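Local atomic coordinates of discoidin-2 (Dictyostelium discoideum, PDB entry 2VM9), a protein that binds galactose and N-acetylgalactosamine as a trimeric lectin and may take part in spore formation and spore coat assembly. Residues R19-S33 / S49-I63. Residues are numbered along the deposited sequence; the frame is centred on the assembly and turned at random.
Sequences RSSTDYNADHGVKNS and SESWSSSVLDKNQFI. With PO4 (phosphate ion), chain G.
Ser21 and Thr22 meet Gln61 through hydroxyl hydrogen bonds. Gln61 OE1 accepts from Ser21 OG and from Thr22 OG1, each at 2.7 Å, and the two donors reach it from opposite faces of the amide. The Gln61 chain is bent at chi2 (-56°), which brings the amide back to them. Its NE2 is held by Asp58 OD1, so both ends of the amide are bonded and its rotation is fixed. Thr22 OG1 also accepts from the backbone N of Ser55 (2.8 Å) and, on a longer bond, from that of Val56. Ser21 OG likewise accepts from Phe62 N.

The indole N-H of Trp52 gives a bent bond (141°) to Thr22 O, 2.9 Å from NE1 and near the ring plane. Asp23 OD1 at the same edge takes a weak share.

Main-chain bonds join Ser21 N to Phe62 O, Tyr24 N to Ser53 O (2.8 Å), and Ser53 N to His28 O.

Ser21 CB lies over the centre of the Phe62 ring, a CH-pi contact of 3.6 Å to the centroid. Arg19 NH1 comes to the edge of that ring, while Arg19 NH2 is hydrogen-bonded to Ala12 O of the second subunit. Val30 CG1 touches Ile63 CG2 at 3.9 Å.

His28 NE2 lies very close to O2 of a phosphate, probably from the crystallisation liquor, at a distance too short to be trusted. Arg81 also bonds this ion.

Asp23 forms a salt bridge with Lys31 of the second subunit, so the loop after strand 17-20 also builds the trimer interface. The contact lies in the discoidin (F5/8 type C) beta-sandwich. Ser20 and Ile63 pair where strands 17-20 and 63-67 run antiparallel, while strand 52-53 joins the other sheet beside strand 146-153.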
# COMPACT_ATOMS: atom_id res chain seq x y z
N ARG A 19 -7.91 10.57 -14.66
CA ARG A 19 -8.31 10.19 -16.01
C ARG A 19 -9.60 10.92 -16.37
O ARG A 19 -10.65 10.66 -15.77
CB ARG A 19 -8.57 8.69 -16.08
CG ARG A 19 -8.97 8.25 -17.51
CD ARG A 19 -9.12 6.75 -17.60
NE ARG A 19 -10.31 6.24 -16.91
CZ ARG A 19 -11.55 6.23 -17.41
NH1 ARG A 19 -11.81 6.75 -18.59
NH2 ARG A 19 -12.55 5.71 -16.70
N SER A 20 -9.54 11.78 -17.37
CA SER A 20 -10.76 12.43 -17.85
C SER A 20 -11.49 11.58 -18.91
O SER A 20 -10.89 10.71 -19.58
CB SER A 20 -10.43 13.81 -18.46
OG SER A 20 -9.46 13.64 -19.50
N SER A 21 -12.77 11.88 -19.09
CA SER A 21 -13.61 11.27 -20.11
C SER A 21 -13.07 11.73 -21.50
O SER A 21 -12.75 10.90 -22.35
CB SER A 21 -15.05 11.73 -19.90
OG SER A 21 -15.07 13.12 -19.68
N THR A 22 -13.01 13.05 -21.71
CA THR A 22 -12.44 13.62 -22.94
C THR A 22 -11.73 14.92 -22.53
O THR A 22 -12.00 15.47 -21.44
CB THR A 22 -13.53 13.95 -24.01
OG1 THR A 22 -14.40 15.01 -23.53
CG2 THR A 22 -14.37 12.70 -24.37
N ASP A 23 -10.84 15.38 -23.42
CA ASP A 23 -10.07 16.63 -23.24
C ASP A 23 -10.26 17.44 -24.51
O ASP A 23 -10.12 16.90 -25.61
CB ASP A 23 -8.57 16.34 -23.15
CG ASP A 23 -8.16 15.70 -21.84
OD1 ASP A 23 -8.91 15.79 -20.83
OD2 ASP A 23 -7.04 15.12 -21.83
N TYR A 24 -10.53 18.73 -24.37
CA TYR A 24 -10.61 19.56 -25.57
C TYR A 24 -9.37 19.36 -26.46
O TYR A 24 -9.46 19.26 -27.69
CB TYR A 24 -10.75 21.03 -25.20
CG TYR A 24 -11.26 21.79 -26.39
CD1 TYR A 24 -12.62 21.74 -26.72
CD2 TYR A 24 -10.39 22.52 -27.19
CE1 TYR A 24 -13.11 22.41 -27.85
CE2 TYR A 24 -10.87 23.20 -28.33
CZ TYR A 24 -12.22 23.12 -28.65
OH TYR A 24 -12.71 23.81 -29.75
N ASN A 25 -8.22 19.30 -25.79
CA ASN A 25 -7.00 18.71 -26.35
C ASN A 25 -6.03 18.60 -25.18
O ASN A 25 -6.41 18.82 -24.03
CB ASN A 25 -6.41 19.57 -27.48
CG ASN A 25 -6.17 21.00 -27.07
OD1 ASN A 25 -5.77 21.29 -25.94
ND2 ASN A 25 -6.41 21.93 -28.00
N ALA A 26 -4.79 18.20 -25.45
CA ALA A 26 -3.85 17.91 -24.34
C ALA A 26 -3.53 19.18 -23.58
O ALA A 26 -3.25 19.13 -22.38
CB ALA A 26 -2.56 17.23 -24.87
N ASP A 27 -3.56 20.34 -24.26
CA ASP A 27 -3.38 21.60 -23.55
C ASP A 27 -4.60 22.01 -22.67
O ASP A 27 -4.54 23.03 -22.00
CB ASP A 27 -2.98 22.73 -24.50
CG ASP A 27 -1.50 22.72 -24.80
OD1 ASP A 27 -0.71 22.47 -23.87
OD2 ASP A 27 -1.15 23.01 -25.96
N HIS A 28 -5.64 21.18 -22.62
CA HIS A 28 -6.77 21.37 -21.69
C HIS A 28 -6.96 20.10 -20.83
O HIS A 28 -8.06 19.86 -20.31
CB HIS A 28 -8.08 21.63 -22.46
CG HIS A 28 -8.08 22.89 -23.27
ND1 HIS A 28 -7.39 23.02 -24.46
CD2 HIS A 28 -8.75 24.06 -23.10
CE1 HIS A 28 -7.59 24.23 -24.96
NE2 HIS A 28 -8.42 24.89 -24.15
N GLY A 29 -5.89 19.33 -20.64
CA GLY A 29 -6.00 18.02 -19.94
C GLY A 29 -6.09 18.11 -18.43
O GLY A 29 -5.93 19.20 -17.84
N VAL A 30 -6.31 16.97 -17.79
CA VAL A 30 -6.42 16.91 -16.32
C VAL A 30 -5.15 17.39 -15.61
O VAL A 30 -5.21 17.79 -14.46
CB VAL A 30 -6.79 15.49 -15.79
CG1 VAL A 30 -8.11 14.99 -16.41
CG2 VAL A 30 -5.64 14.50 -16.05
N LYS A 31 -4.01 17.36 -16.31
CA LYS A 31 -2.77 17.83 -15.71
C LYS A 31 -2.87 19.35 -15.38
O LYS A 31 -2.09 19.87 -14.57
CB LYS A 31 -1.60 17.57 -16.65
CG LYS A 31 -1.62 18.47 -17.91
CD LYS A 31 -0.34 18.27 -18.77
CE LYS A 31 -0.29 19.31 -19.88
NZ LYS A 31 0.01 20.71 -19.33
N ASN A 32 -3.86 20.02 -15.97
CA ASN A 32 -4.04 21.47 -15.72
C ASN A 32 -5.20 21.74 -14.74
O ASN A 32 -5.71 22.86 -14.68
CB ASN A 32 -4.32 22.21 -17.02
CG ASN A 32 -3.09 22.27 -17.94
OD1 ASN A 32 -2.01 21.82 -17.56
ND2 ASN A 32 -3.27 22.79 -19.15
N SER A 33 -5.58 20.72 -13.98
CA SER A 33 -6.83 20.81 -13.21
C SER A 33 -6.66 21.08 -11.72
O SER A 33 -7.66 21.17 -11.02
CB SER A 33 -7.72 19.56 -13.43
OG SER A 33 -7.22 18.42 -12.72
N SER A 49 -4.95 25.71 -20.84
CA SER A 49 -6.04 26.29 -20.07
C SER A 49 -5.70 26.14 -18.59
O SER A 49 -5.07 25.15 -18.16
CB SER A 49 -7.34 25.55 -20.36
OG SER A 49 -7.18 24.15 -20.20
N GLU A 50 -6.15 27.12 -17.82
CA GLU A 50 -6.07 27.01 -16.36
C GLU A 50 -7.29 26.23 -15.87
O GLU A 50 -8.17 26.75 -15.15
CB GLU A 50 -5.98 28.42 -15.76
CG GLU A 50 -4.65 29.09 -16.17
CD GLU A 50 -4.52 30.52 -15.68
OE1 GLU A 50 -5.56 31.14 -15.41
OE2 GLU A 50 -3.39 31.01 -15.59
N SER A 51 -7.38 24.98 -16.32
CA SER A 51 -8.50 24.08 -16.03
C SER A 51 -8.26 22.78 -16.79
O SER A 51 -7.52 22.74 -17.78
CB SER A 51 -9.85 24.66 -16.55
OG SER A 51 -9.82 24.82 -18.00
N TRP A 52 -8.92 21.71 -16.35
CA TRP A 52 -9.26 20.66 -17.32
C TRP A 52 -10.47 21.19 -18.10
O TRP A 52 -11.39 21.77 -17.49
CB TRP A 52 -9.69 19.38 -16.59
CG TRP A 52 -10.45 18.44 -17.49
CD1 TRP A 52 -9.97 17.80 -18.61
CD2 TRP A 52 -11.81 18.01 -17.34
NE1 TRP A 52 -10.95 17.01 -19.16
CE2 TRP A 52 -12.10 17.12 -18.41
CE3 TRP A 52 -12.82 18.30 -16.41
CZ2 TRP A 52 -13.35 16.49 -18.57
CZ3 TRP A 52 -14.09 17.69 -16.57
CH2 TRP A 52 -14.33 16.79 -17.63
N SER A 53 -10.49 20.98 -19.41
CA SER A 53 -11.71 21.29 -20.19
C SER A 53 -12.05 20.08 -21.06
O SER A 53 -11.17 19.58 -21.80
CB SER A 53 -11.51 22.52 -21.08
OG SER A 53 -11.17 23.68 -20.32
N SER A 54 -13.31 19.62 -21.01
CA SER A 54 -13.71 18.44 -21.78
C SER A 54 -13.68 18.74 -23.28
O SER A 54 -13.58 19.90 -23.70
CB SER A 54 -15.11 17.96 -21.37
OG SER A 54 -16.08 18.85 -21.89
N SER A 55 -13.79 17.70 -24.10
CA SER A 55 -14.01 17.91 -25.52
C SER A 55 -15.51 17.94 -25.87
O SER A 55 -16.00 18.87 -26.53
CB SER A 55 -13.29 16.87 -26.38
OG SER A 55 -13.52 17.19 -27.76
N VAL A 56 -16.22 16.93 -25.39
CA VAL A 56 -17.67 16.78 -25.58
C VAL A 56 -18.39 17.52 -24.46
O VAL A 56 -17.99 17.45 -23.31
CB VAL A 56 -18.02 15.28 -25.55
CG1 VAL A 56 -19.55 15.08 -25.56
CG2 VAL A 56 -17.34 14.60 -26.74
N LEU A 57 -19.45 18.23 -24.82
CA LEU A 57 -20.27 18.91 -23.84
C LEU A 57 -21.57 18.14 -23.73
O LEU A 57 -22.40 18.15 -24.65
CB LEU A 57 -20.56 20.36 -24.26
CG LEU A 57 -19.34 21.29 -24.29
CD1 LEU A 57 -19.77 22.66 -24.87
CD2 LEU A 57 -18.66 21.44 -22.91
N ASP A 58 -21.69 17.41 -22.64
CA ASP A 58 -22.92 16.68 -22.33
C ASP A 58 -22.90 16.38 -20.83
O ASP A 58 -22.04 16.92 -20.13
CB ASP A 58 -23.09 15.41 -23.20
CG ASP A 58 -22.03 14.33 -22.95
OD1 ASP A 58 -21.17 14.45 -22.04
OD2 ASP A 58 -22.07 13.33 -23.71
N LYS A 59 -23.81 15.53 -20.36
CA LYS A 59 -23.88 15.21 -18.92
C LYS A 59 -23.12 13.95 -18.53
O LYS A 59 -23.26 13.45 -17.39
CB LYS A 59 -25.35 15.08 -18.49
CG LYS A 59 -26.12 16.34 -18.68
CD LYS A 59 -27.58 16.16 -18.27
CE LYS A 59 -28.41 15.60 -19.46
NZ LYS A 59 -29.78 15.29 -18.97
N ASN A 60 -22.25 13.49 -19.44
CA ASN A 60 -21.52 12.22 -19.30
C ASN A 60 -20.00 12.37 -19.10
O ASN A 60 -19.27 11.37 -19.16
CB ASN A 60 -21.76 11.41 -20.57
CG ASN A 60 -23.23 11.14 -20.78
OD1 ASN A 60 -23.92 10.73 -19.85
ND2 ASN A 60 -23.73 11.43 -21.98
N GLN A 61 -19.53 13.61 -18.94
CA GLN A 61 -18.09 13.84 -18.78
C GLN A 61 -17.69 13.64 -17.32
O GLN A 61 -18.54 13.69 -16.43
CB GLN A 61 -17.72 15.26 -19.23
CG GLN A 61 -18.17 15.53 -20.68
CD GLN A 61 -17.58 14.51 -21.63
OE1 GLN A 61 -16.35 14.36 -21.73
NE2 GLN A 61 -18.45 13.77 -22.31
N PHE A 62 -16.41 13.43 -17.07
CA PHE A 62 -15.95 13.18 -15.70
C PHE A 62 -14.46 13.27 -15.63
O PHE A 62 -13.78 13.19 -16.65
CB PHE A 62 -16.37 11.75 -15.21
CG PHE A 62 -15.94 10.63 -16.16
CD1 PHE A 62 -14.62 10.17 -16.14
CD2 PHE A 62 -16.85 10.05 -17.03
CE1 PHE A 62 -14.20 9.14 -17.04
CE2 PHE A 62 -16.48 9.03 -17.92
CZ PHE A 62 -15.13 8.59 -17.94
N ILE A 63 -13.95 13.38 -14.40
CA ILE A 63 -12.56 12.98 -14.12
C ILE A 63 -12.64 11.93 -13.02
O ILE A 63 -13.32 12.14 -12.01
CB ILE A 63 -11.66 14.13 -13.64
CG1 ILE A 63 -11.71 15.34 -14.59
CG2 ILE A 63 -10.19 13.63 -13.45
CD1 ILE A 63 -10.96 16.54 -14.03
P PO4 G . -8.92 28.02 -25.60
O1 PO4 G . -10.17 28.62 -26.22
O2 PO4 G . -9.26 27.16 -24.52
O3 PO4 G . -8.05 29.18 -25.13
O4 PO4 G . -8.13 27.33 -26.69